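Local atomic coordinates of Uly1 (PDB entry 7DRQ), a protein that probably cleaves the marine algal polysaccharide ulvan by lyase chemistry, as a calcium-binding member of polysaccharide lyase family 24 built on a beta-propeller fold. Residues A[17-28]-A[95-106]; A[341-350]-A[361-369]. One frame throughout, in Å; residues are numbered along the deposited sequence.

Contact 1: A[17-28]-A[95-106]; sequences FDGVKKSVPQAR and HTGFEGRWWVGE
The backbones approach at two places, F17 beside G105 and A27 beside V104, with the chain between them looping away to a short helix that starts at V24. At the first place G105 CA sits over the centre of the F17 ring, 3.4 Å from its centroid and 13° off the normal, a CH-pi contact of the G105 backbone with the aromatic face. H95 lies nearly parallel to F17 but slid aside; its ND1 is held by D127. At the second, A27 CB rests over one face of F98, 3.8 Å from F98 CD2, and also meets V104 CG1, while V24 CG1 reaches F98 CZ. R101 bends at chi2 (78°) to bring its guanidinium to the helix end, where NH2 donates to R28 O at 2.8 Å and NE adds a weak bond; R28 CG packs over its face. R101 NH1 turns back to E99 O. E99 meets R28 in a salt bridge, with R28 NH1 2.8 Å from E99 OE1 and its bond to E99 OE2 almost straight at 175°. Carbonyl oxygens, R28 O near the helix C-terminus among them, hold R101, and the E99 carboxylate holds R28, which probably tempers the arginines' like charges.

Contact 2: A[341-350]-A[361-369]; sequences DQVSITGGFD and LIGQTNEWV
Q342 O accepts from W368 N at 2.7 Å and also takes a CA-H...O contact from E367 CA. The extended side chain of Q342 runs beside that of E367, where Q342 NE2 reaches the anti lone pair of E367 OE2 at 2.9 Å. Next, S344 N donates to N366 O at 2.8 Å in a nearly straight bond (177°), and N366 N returns a bond to S344 O, making a hydrogen-bonded antiparallel pair. One water accepts from N366 ND2 at 2.9 Å and bonds S344 OG and T346 OG1; S344 OG is also held by R288. Q364 NE2 donates to N366 OD1 and, together with that water, holds the N366 amide in its orientation. W368 CB packs on S344 CB, and the indole makes a cation-pi contact with R288. V343 CG1 touches T365 CG2 at 3.7 Å. Beyond the S344-N366 pair, a second water accepts from T346 N and donates to G347 O and Q364 O, bridging the parted backbones. A second ladder begins, shifted by two residues, with I362 N bonded to D350 O at 2.8 Å and D350 N to I362 O. F349 CG, anti to the backbone N (chi1 172°), carries the ring back to the neighbouring strand, where L361 CD2 meets its edge. This is an interrupted antiparallel edge of a propeller-type sheet, its V343 end close to the calcium-site residue F287.

From the N terminus, the chain leaves strand 3-15 and enters contact 1 at 17-28, whose helix meets 95-106 only after the four-stranded sheet of 53-91 has been built. Contact 1 therefore closes a long loop that contains that whole sheet. Contact 2 is local: 341-350 turns back through the hairpin of strands 350-353 and 359-369, only ten residues separating its segments. The two are in series, neither nested nor crossed, with centres about 26 Å apart and nearest atoms about 12 Å apart. Contact 1 ties the N-terminal segment to the region after that sheet, including short strand 104-105, which pairs with 39-40; contact 2 joins strands within a later sheet, beside the second calcium site.

Contact 1: A[17-28]-A[95-106]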
loop_
_atom_site.group_PDB
_atom_site.type_symbol
_atom_site.label_atom_id
_atom_site.label_comp_id
_atom_site.label_asym_id
_atom_site.label_seq_id
_atom_site.Cartn_x
_atom_site.Cartn_y
_atom_site.Cartn_z
ATOM N N PHE A 17 -18.348 2.103 -1.969
ATOM C CA PHE A 17 -18.918 3.435 -1.789
ATOM C C PHE A 17 -19.722 3.775 -3.041
ATOM O O PHE A 17 -19.176 4.257 -4.036
ATOM C CB PHE A 17 -17.818 4.451 -1.511
ATOM C CG PHE A 17 -16.902 4.048 -0.392
ATOM C CD1 PHE A 17 -17.408 3.427 0.741
ATOM C CD2 PHE A 17 -15.537 4.291 -0.464
ATOM C CE1 PHE A 17 -16.559 3.058 1.784
ATOM C CE2 PHE A 17 -14.686 3.927 0.580
ATOM C CZ PHE A 17 -15.203 3.303 1.694
ATOM N N ASP A 18 -21.024 3.520 -2.988
ATOM C CA ASP A 18 -21.890 3.606 -4.159
ATOM C C ASP A 18 -22.469 4.999 -4.383
ATOM O O ASP A 18 -23.317 5.165 -5.271
ATOM C CB ASP A 18 -23.022 2.585 -4.046
ATOM C CG ASP A 18 -23.989 2.896 -2.922
ATOM O OD1 ASP A 18 -23.561 3.384 -1.848
ATOM O OD2 ASP A 18 -25.193 2.647 -3.117
ATOM N N GLY A 19 -22.036 5.988 -3.609
ATOM C CA GLY A 19 -22.522 7.351 -3.756
ATOM C C GLY A 19 -21.671 8.191 -4.685
ATOM O O GLY A 19 -21.161 7.679 -5.686
ATOM N N VAL A 20 -21.501 9.475 -4.370
ATOM C CA VAL A 20 -20.762 10.389 -5.233
ATOM C C VAL A 20 -19.550 10.941 -4.490
ATOM O O VAL A 20 -19.426 10.842 -3.267
ATOM C CB VAL A 20 -21.642 11.540 -5.772
ATOM C CG1 VAL A 20 -22.851 10.984 -6.492
ATOM C CG2 VAL A 20 -22.057 12.495 -4.644
ATOM N N LYS A 21 -18.656 11.548 -5.263
ATOM C CA LYS A 21 -17.446 12.134 -4.706
ATOM C C LYS A 21 -17.764 13.401 -3.920
ATOM O O LYS A 21 -18.544 14.245 -4.366
ATOM C CB LYS A 21 -16.463 12.453 -5.830
ATOM C CG LYS A 21 -15.184 13.106 -5.357
ATOM C CD LYS A 21 -14.046 12.130 -5.410
ATOM C CE LYS A 21 -12.721 12.859 -5.480
ATOM N NZ LYS A 21 -12.622 13.806 -4.341
ATOM N N LYS A 22 -17.148 13.538 -2.747
ATOM C CA LYS A 22 -17.289 14.725 -1.913
ATOM C C LYS A 22 -15.951 15.436 -1.768
ATOM O O LYS A 22 -14.902 14.793 -1.649
ATOM C CB LYS A 22 -17.817 14.374 -0.517
ATOM C CG LYS A 22 -19.217 13.790 -0.495
ATOM C CD LYS A 22 -20.271 14.782 -0.981
ATOM C CE LYS A 22 -21.655 14.141 -0.946
ATOM N NZ LYS A 22 -22.730 15.075 -1.375
ATOM N N SER A 23 -15.996 16.769 -1.766
ATOM C CA SER A 23 -14.834 17.559 -1.400
ATOM C C SER A 23 -14.463 17.294 0.063
ATOM O O SER A 23 -15.242 16.744 0.842
ATOM C CB SER A 23 -15.117 19.047 -1.623
ATOM O OG SER A 23 -15.865 19.579 -0.547
ATOM N N VAL A 24 -13.254 17.699 0.433
ATOM C CA VAL A 24 -12.827 17.605 1.826
ATOM C C VAL A 24 -13.678 18.520 2.706
ATOM O O VAL A 24 -14.126 18.082 3.778
ATOM C CB VAL A 24 -11.328 17.904 1.967
ATOM C CG1 VAL A 24 -10.992 18.229 3.405
ATOM C CG2 VAL A 24 -10.517 16.710 1.472
ATOM N N PRO A 25 -13.940 19.783 2.324
ATOM C CA PRO A 25 -14.850 20.593 3.158
ATOM C C PRO A 25 -16.263 20.033 3.235
ATOM O O PRO A 25 -16.883 20.095 4.301
ATOM C CB PRO A 25 -14.811 21.974 2.481
ATOM C CG PRO A 25 -13.494 22.011 1.790
ATOM C CD PRO A 25 -13.299 20.608 1.280
ATOM N N GLN A 26 -16.797 19.503 2.133
ATOM C CA GLN A 26 -18.080 18.809 2.183
ATOM C C GLN A 26 -18.027 17.638 3.158
ATOM O O GLN A 26 -18.884 17.503 4.041
ATOM C CB GLN A 26 -18.452 18.302 0.789
ATOM C CG GLN A 26 -19.378 19.183 -0.031
ATOM C CD GLN A 26 -19.628 18.597 -1.404
ATOM O OE1 GLN A 26 -18.721 18.033 -2.030
ATOM N NE2 GLN A 26 -20.867 18.708 -1.882
ATOM N N ALA A 27 -17.026 16.767 2.996
ATOM C CA ALA A 27 -16.934 15.571 3.829
ATOM C C ALA A 27 -16.828 15.938 5.299
ATOM O O ALA A 27 -17.385 15.253 6.164
ATOM C CB ALA A 27 -15.735 14.730 3.399
ATOM N N ARG A 28 -16.132 17.030 5.602
ATOM C CA ARG A 28 -15.925 17.388 6.995
ATOM C C ARG A 28 -17.171 18.008 7.613
ATOM O O ARG A 28 -17.470 17.771 8.790
ATOM C CB ARG A 28 -14.746 18.346 7.108
ATOM C CG ARG A 28 -14.271 18.517 8.508
ATOM C CD ARG A 28 -12.772 18.401 8.543
ATOM N NE ARG A 28 -12.144 19.291 7.586
ATOM C CZ ARG A 28 -10.969 19.069 7.009
ATOM N NH1 ARG A 28 -10.290 17.969 7.274
ATOM N NH2 ARG A 28 -10.471 19.960 6.162
ATOM N N HIS A 95 -15.365 0.838 9.829
ATOM C CA HIS A 95 -14.763 1.956 9.102
ATOM C C HIS A 95 -15.320 3.283 9.608
ATOM O O HIS A 95 -16.539 3.482 9.632
ATOM C CB HIS A 95 -15.049 1.782 7.603
ATOM C CG HIS A 95 -14.481 2.865 6.733
ATOM N ND1 HIS A 95 -13.177 3.306 6.836
ATOM C CD2 HIS A 95 -15.041 3.574 5.722
ATOM C CE1 HIS A 95 -12.963 4.251 5.934
ATOM N NE2 HIS A 95 -14.078 4.433 5.247
ATOM N N THR A 96 -14.431 4.190 10.032
ATOM C CA THR A 96 -14.865 5.472 10.572
ATOM C C THR A 96 -14.916 6.568 9.515
ATOM O O THR A 96 -15.216 7.716 9.845
ATOM C CB THR A 96 -13.967 5.892 11.752
ATOM O OG1 THR A 96 -12.594 5.956 11.340
ATOM C CG2 THR A 96 -14.109 4.893 12.889
ATOM N N GLY A 97 -14.653 6.238 8.252
ATOM C CA GLY A 97 -14.884 7.180 7.174
ATOM C C GLY A 97 -13.887 8.321 7.179
ATOM O O GLY A 97 -12.729 8.184 7.602
ATOM N N PHE A 98 -14.355 9.478 6.719
ATOM C CA PHE A 98 -13.509 10.662 6.676
ATOM C C PHE A 98 -13.535 11.343 8.040
ATOM O O PHE A 98 -14.545 11.947 8.416
ATOM C CB PHE A 98 -13.964 11.629 5.586
ATOM C CG PHE A 98 -13.012 12.780 5.390
ATOM C CD1 PHE A 98 -11.922 12.650 4.540
ATOM C CD2 PHE A 98 -13.183 13.973 6.079
ATOM C CE1 PHE A 98 -11.027 13.698 4.361
ATOM C CE2 PHE A 98 -12.286 15.028 5.914
ATOM C CZ PHE A 98 -11.208 14.891 5.057
ATOM N N GLU A 99 -12.427 11.241 8.775
ATOM C CA GLU A 99 -12.263 11.876 10.084
ATOM C C GLU A 99 -13.478 11.645 10.981
ATOM O O GLU A 99 -14.022 12.569 11.590
ATOM C CB GLU A 99 -11.966 13.376 9.920
ATOM C CG GLU A 99 -10.650 13.644 9.167
ATOM C CD GLU A 99 -10.422 15.115 8.842
ATOM O OE1 GLU A 99 -9.435 15.428 8.145
ATOM O OE2 GLU A 99 -11.239 15.947 9.268
ATOM N N GLY A 100 -13.918 10.389 11.050
ATOM C CA GLY A 100 -15.015 10.005 11.910
ATOM C C GLY A 100 -16.380 10.051 11.260
ATOM O O GLY A 100 -17.329 9.468 11.801
ATOM N N ARG A 101 -16.509 10.729 10.114
ATOM C CA ARG A 101 -17.772 10.819 9.383
ATOM C C ARG A 101 -17.901 9.543 8.578
ATOM O O ARG A 101 -17.496 9.470 7.417
ATOM C CB ARG A 101 -17.807 12.052 8.490
ATOM C CG ARG A 101 -18.006 13.354 9.258
ATOM C CD ARG A 101 -16.719 13.839 9.931
ATOM N NE ARG A 101 -16.771 15.279 10.191
ATOM C CZ ARG A 101 -15.858 15.949 10.893
ATOM N NH1 ARG A 101 -14.811 15.313 11.404
ATOM N NH2 ARG A 101 -15.981 17.263 11.072
ATOM N N TRP A 102 -18.487 8.525 9.213
ATOM C CA TRP A 102 -18.413 7.167 8.694
ATOM C C TRP A 102 -19.248 6.975 7.437
ATOM O O TRP A 102 -19.061 5.973 6.743
ATOM C CB TRP A 102 -18.847 6.173 9.774
ATOM C CG TRP A 102 -20.146 6.534 10.437
ATOM C CD1 TRP A 102 -20.305 7.196 11.620
ATOM C CD2 TRP A 102 -21.469 6.261 9.948
ATOM N NE1 TRP A 102 -21.643 7.351 11.899
ATOM C CE2 TRP A 102 -22.379 6.786 10.890
ATOM C CE3 TRP A 102 -21.973 5.620 8.808
ATOM C CZ2 TRP A 102 -23.765 6.691 10.727
ATOM C CZ3 TRP A 102 -23.349 5.530 8.647
ATOM C CH2 TRP A 102 -24.227 6.066 9.605
ATOM N N TRP A 103 -20.154 7.905 7.131
ATOM C CA TRP A 103 -20.930 7.855 5.893
ATOM C C TRP A 103 -20.186 8.457 4.701
ATOM O O TRP A 103 -20.746 8.508 3.600
ATOM C CB TRP A 103 -22.274 8.574 6.091
ATOM C CG TRP A 103 -22.057 9.989 6.540
ATOM C CD1 TRP A 103 -21.930 11.082 5.743
ATOM C CD2 TRP A 103 -21.875 10.449 7.888
ATOM N NE1 TRP A 103 -21.701 12.203 6.504
ATOM C CE2 TRP A 103 -21.658 11.843 7.826
ATOM C CE3 TRP A 103 -21.883 9.821 9.140
ATOM C CZ2 TRP A 103 -21.451 12.623 8.965
ATOM C CZ3 TRP A 103 -21.673 10.603 10.279
ATOM C CH2 TRP A 103 -21.461 11.989 10.178
ATOM N N VAL A 104 -18.949 8.920 4.881
ATOM C CA VAL A 104 -18.100 9.334 3.769
ATOM C C VAL A 104 -16.931 8.364 3.692
ATOM O O VAL A 104 -16.042 8.381 4.553
ATOM C CB VAL A 104 -17.603 10.779 3.911
ATOM C CG1 VAL A 104 -16.730 11.131 2.709
ATOM C CG2 VAL A 104 -18.776 11.735 4.018
ATOM N N GLY A 105 -16.911 7.550 2.641
ATOM C CA GLY A 105 -15.890 6.518 2.523
ATOM C C GLY A 105 -14.509 7.103 2.277
ATOM O O GLY A 105 -14.341 8.096 1.565
ATOM N N GLU A 106 -13.500 6.458 2.855
ATOM C CA GLU A 106 -12.155 7.027 2.920
ATOM C C GLU A 106 -11.155 5.937 2.515
ATOM O O GLU A 106 -10.770 5.098 3.332
ATOM C CB GLU A 106 -11.931 7.585 4.334
ATOM C CG GLU A 106 -10.530 7.840 4.823
ATOM C CD GLU A 106 -9.708 8.808 3.991
ATOM O OE1 GLU A 106 -9.375 8.443 2.857
ATOM O OE2 GLU A 106 -9.326 9.899 4.498
HETATM O O HOH W 1 -20.061 14.500 5.513
#

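Contact 2: A[341-350]-A[361-369]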
loop_
_atom_site.group_PDB
_atom_site.type_symbol
_atom_site.label_atom_id
_atom_site.label_comp_id
_atom_site.label_asym_id
_atom_site.label_seq_id
_atom_site.Cartn_x
_atom_site.Cartn_y
_atom_site.Cartn_z
ATOM N N ASP A 341 2.633 24.920 -12.260
ATOM C CA ASP A 341 1.840 23.696 -12.157
ATOM C C ASP A 341 1.716 22.928 -13.471
ATOM O O ASP A 341 0.929 21.981 -13.544
ATOM C CB ASP A 341 0.442 23.992 -11.603
ATOM C CG ASP A 341 0.483 24.519 -10.186
ATOM O OD1 ASP A 341 1.529 24.351 -9.527
ATOM O OD2 ASP A 341 -0.527 25.097 -9.736
ATOM N N GLN A 342 2.499 23.272 -14.500
ATOM C CA GLN A 342 2.328 22.631 -15.810
ATOM C C GLN A 342 2.785 21.172 -15.833
ATOM O O GLN A 342 2.345 20.418 -16.704
ATOM C CB GLN A 342 3.077 23.411 -16.898
ATOM C CG GLN A 342 2.512 23.190 -18.317
ATOM C CD GLN A 342 3.156 24.081 -19.370
ATOM O OE1 GLN A 342 3.818 25.065 -19.048
ATOM N NE2 GLN A 342 2.964 23.730 -20.646
ATOM N N VAL A 343 3.667 20.760 -14.923
ATOM C CA VAL A 343 4.054 19.358 -14.779
ATOM C C VAL A 343 3.300 18.801 -13.583
ATOM O O VAL A 343 3.554 19.200 -12.438
ATOM C CB VAL A 343 5.563 19.184 -14.589
ATOM C CG1 VAL A 343 5.919 17.675 -14.506
ATOM C CG2 VAL A 343 6.344 19.873 -15.693
ATOM N N SER A 344 2.390 17.862 -13.833
ATOM C CA SER A 344 1.516 17.336 -12.798
ATOM C C SER A 344 1.864 15.864 -12.612
ATOM O O SER A 344 1.600 15.039 -13.494
ATOM C CB SER A 344 0.043 17.525 -13.164
ATOM O OG SER A 344 -0.802 16.932 -12.190
ATOM N N ILE A 345 2.494 15.555 -11.480
ATOM C CA ILE A 345 2.842 14.193 -11.100
ATOM C C ILE A 345 2.073 13.886 -9.826
ATOM O O ILE A 345 2.396 14.422 -8.758
ATOM C CB ILE A 345 4.351 14.024 -10.886
ATOM C CG1 ILE A 345 5.117 14.365 -12.170
ATOM C CG2 ILE A 345 4.670 12.610 -10.403
ATOM C CD1 ILE A 345 6.611 14.556 -11.924
ATOM N N THR A 346 1.070 13.005 -9.924
ATOM C CA THR A 346 0.189 12.727 -8.800
ATOM C C THR A 346 0.046 11.243 -8.497
ATOM O O THR A 346 -0.646 10.888 -7.542
ATOM C CB THR A 346 -1.209 13.327 -9.052
ATOM O OG1 THR A 346 -1.684 12.912 -10.335
ATOM C CG2 THR A 346 -1.141 14.854 -9.019
ATOM N N GLY A 347 0.675 10.375 -9.275
ATOM C CA GLY A 347 0.534 8.950 -9.071
ATOM C C GLY A 347 1.213 8.214 -10.204
ATOM O O GLY A 347 1.926 8.812 -11.010
ATOM N N GLY A 348 0.976 6.906 -10.251
ATOM C CA GLY A 348 1.565 6.114 -11.309
ATOM C C GLY A 348 3.015 5.744 -11.098
ATOM O O GLY A 348 3.666 5.293 -12.045
ATOM N N PHE A 349 3.547 5.907 -9.894
ATOM C CA PHE A 349 4.951 5.614 -9.648
ATOM C C PHE A 349 5.099 4.232 -9.028
ATOM O O PHE A 349 4.348 3.864 -8.118
ATOM C CB PHE A 349 5.589 6.650 -8.724
ATOM C CG PHE A 349 6.972 6.276 -8.302
ATOM C CD1 PHE A 349 8.029 6.390 -9.192
ATOM C CD2 PHE A 349 7.216 5.743 -7.036
ATOM C CE1 PHE A 349 9.323 6.027 -8.806
ATOM C CE2 PHE A 349 8.500 5.368 -6.656
ATOM C CZ PHE A 349 9.553 5.515 -7.537
ATOM N N ASP A 350 6.072 3.471 -9.519
ATOM C CA ASP A 350 6.385 2.186 -8.908
ATOM C C ASP A 350 7.798 1.800 -9.311
ATOM O O ASP A 350 8.396 2.412 -10.198
ATOM C CB ASP A 350 5.374 1.105 -9.312
ATOM C CG ASP A 350 5.342 -0.059 -8.330
ATOM O OD1 ASP A 350 5.909 0.071 -7.221
ATOM O OD2 ASP A 350 4.753 -1.105 -8.675
ATOM N N LEU A 361 12.088 1.383 -12.616
ATOM C CA LEU A 361 11.162 2.365 -12.056
ATOM C C LEU A 361 10.264 2.914 -13.152
ATOM O O LEU A 361 10.719 3.175 -14.268
ATOM C CB LEU A 361 11.884 3.549 -11.397
ATOM C CG LEU A 361 13.032 3.189 -10.449
ATOM C CD1 LEU A 361 14.391 3.264 -11.156
ATOM C CD2 LEU A 361 13.003 4.101 -9.236
ATOM N N ILE A 362 8.993 3.130 -12.815
ATOM C CA ILE A 362 8.030 3.664 -13.768
ATOM C C ILE A 362 7.346 4.880 -13.154
ATOM O O ILE A 362 7.286 5.043 -11.934
ATOM C CB ILE A 362 6.984 2.614 -14.194
ATOM C CG1 ILE A 362 6.173 2.136 -12.994
ATOM C CG2 ILE A 362 7.670 1.441 -14.889
ATOM C CD1 ILE A 362 4.964 1.299 -13.390
ATOM N N GLY A 363 6.831 5.739 -14.031
ATOM C CA GLY A 363 6.155 6.947 -13.598
ATOM C C GLY A 363 5.155 7.404 -14.638
ATOM O O GLY A 363 5.226 7.025 -15.811
ATOM N N GLN A 364 4.217 8.229 -14.186
ATOM C CA GLN A 364 3.298 8.937 -15.069
ATOM C C GLN A 364 3.485 10.429 -14.840
ATOM O O GLN A 364 3.320 10.918 -13.717
ATOM C CB GLN A 364 1.843 8.549 -14.831
ATOM C CG GLN A 364 0.921 9.204 -15.856
ATOM C CD GLN A 364 -0.545 8.923 -15.619
ATOM O OE1 GLN A 364 -0.908 7.968 -14.926
ATOM N NE2 GLN A 364 -1.405 9.750 -16.213
ATOM N N THR A 365 3.831 11.146 -15.900
ATOM C CA THR A 365 4.114 12.575 -15.829
ATOM C C THR A 365 3.156 13.285 -16.775
ATOM O O THR A 365 3.223 13.078 -17.990
ATOM C CB THR A 365 5.571 12.849 -16.208
ATOM O OG1 THR A 365 6.429 12.122 -15.316
ATOM C CG2 THR A 365 5.900 14.364 -16.120
ATOM N N ASN A 366 2.273 14.118 -16.230
ATOM C CA ASN A 366 1.216 14.731 -17.027
ATOM C C ASN A 366 1.508 16.203 -17.287
ATOM O O ASN A 366 2.048 16.901 -16.422
ATOM C CB ASN A 366 -0.139 14.607 -16.333
ATOM C CG ASN A 366 -0.511 13.170 -16.057
ATOM O OD1 ASN A 366 -0.319 12.300 -16.907
ATOM N ND2 ASN A 366 -1.026 12.908 -14.864
ATOM N N GLU A 367 1.129 16.673 -18.473
ATOM C CA GLU A 367 1.153 18.102 -18.765
ATOM C C GLU A 367 -0.187 18.711 -18.376
ATOM O O GLU A 367 -1.243 18.199 -18.762
ATOM C CB GLU A 367 1.447 18.368 -20.241
ATOM C CG GLU A 367 1.657 19.874 -20.513
ATOM C CD GLU A 367 2.182 20.165 -21.900
ATOM O OE1 GLU A 367 2.275 19.218 -22.698
ATOM O OE2 GLU A 367 2.506 21.344 -22.188
ATOM N N TRP A 368 -0.142 19.816 -17.634
ATOM C CA TRP A 368 -1.315 20.381 -16.972
ATOM C C TRP A 368 -1.470 21.827 -17.434
ATOM O O TRP A 368 -0.691 22.695 -17.029
ATOM C CB TRP A 368 -1.134 20.276 -15.455
ATOM C CG TRP A 368 -2.222 20.837 -14.591
ATOM C CD1 TRP A 368 -2.254 22.080 -14.019
ATOM C CD2 TRP A 368 -3.401 20.162 -14.144
ATOM N NE1 TRP A 368 -3.394 22.224 -13.267
ATOM C CE2 TRP A 368 -4.115 21.064 -13.326
ATOM C CE3 TRP A 368 -3.936 18.890 -14.373
ATOM C CZ2 TRP A 368 -5.334 20.737 -12.740
ATOM C CZ3 TRP A 368 -5.145 18.565 -13.785
ATOM C CH2 TRP A 368 -5.830 19.483 -12.976
ATOM N N VAL A 369 -2.465 22.080 -18.292
ATOM C CA VAL A 369 -2.677 23.389 -18.915
ATOM C C VAL A 369 -4.149 23.767 -18.791
ATOM O O VAL A 369 -5.031 22.964 -19.120
ATOM C CB VAL A 369 -2.248 23.395 -20.398
ATOM C CG1 VAL A 369 -2.681 24.690 -21.073
ATOM C CG2 VAL A 369 -0.740 23.218 -20.514
HETATM O O HOH W 2 -1.790 14.552 -12.587
HETATM O O HOH W 3 0.993 11.358 -12.299
HETATM O O HOH W 4 4.647 9.008 -11.351
#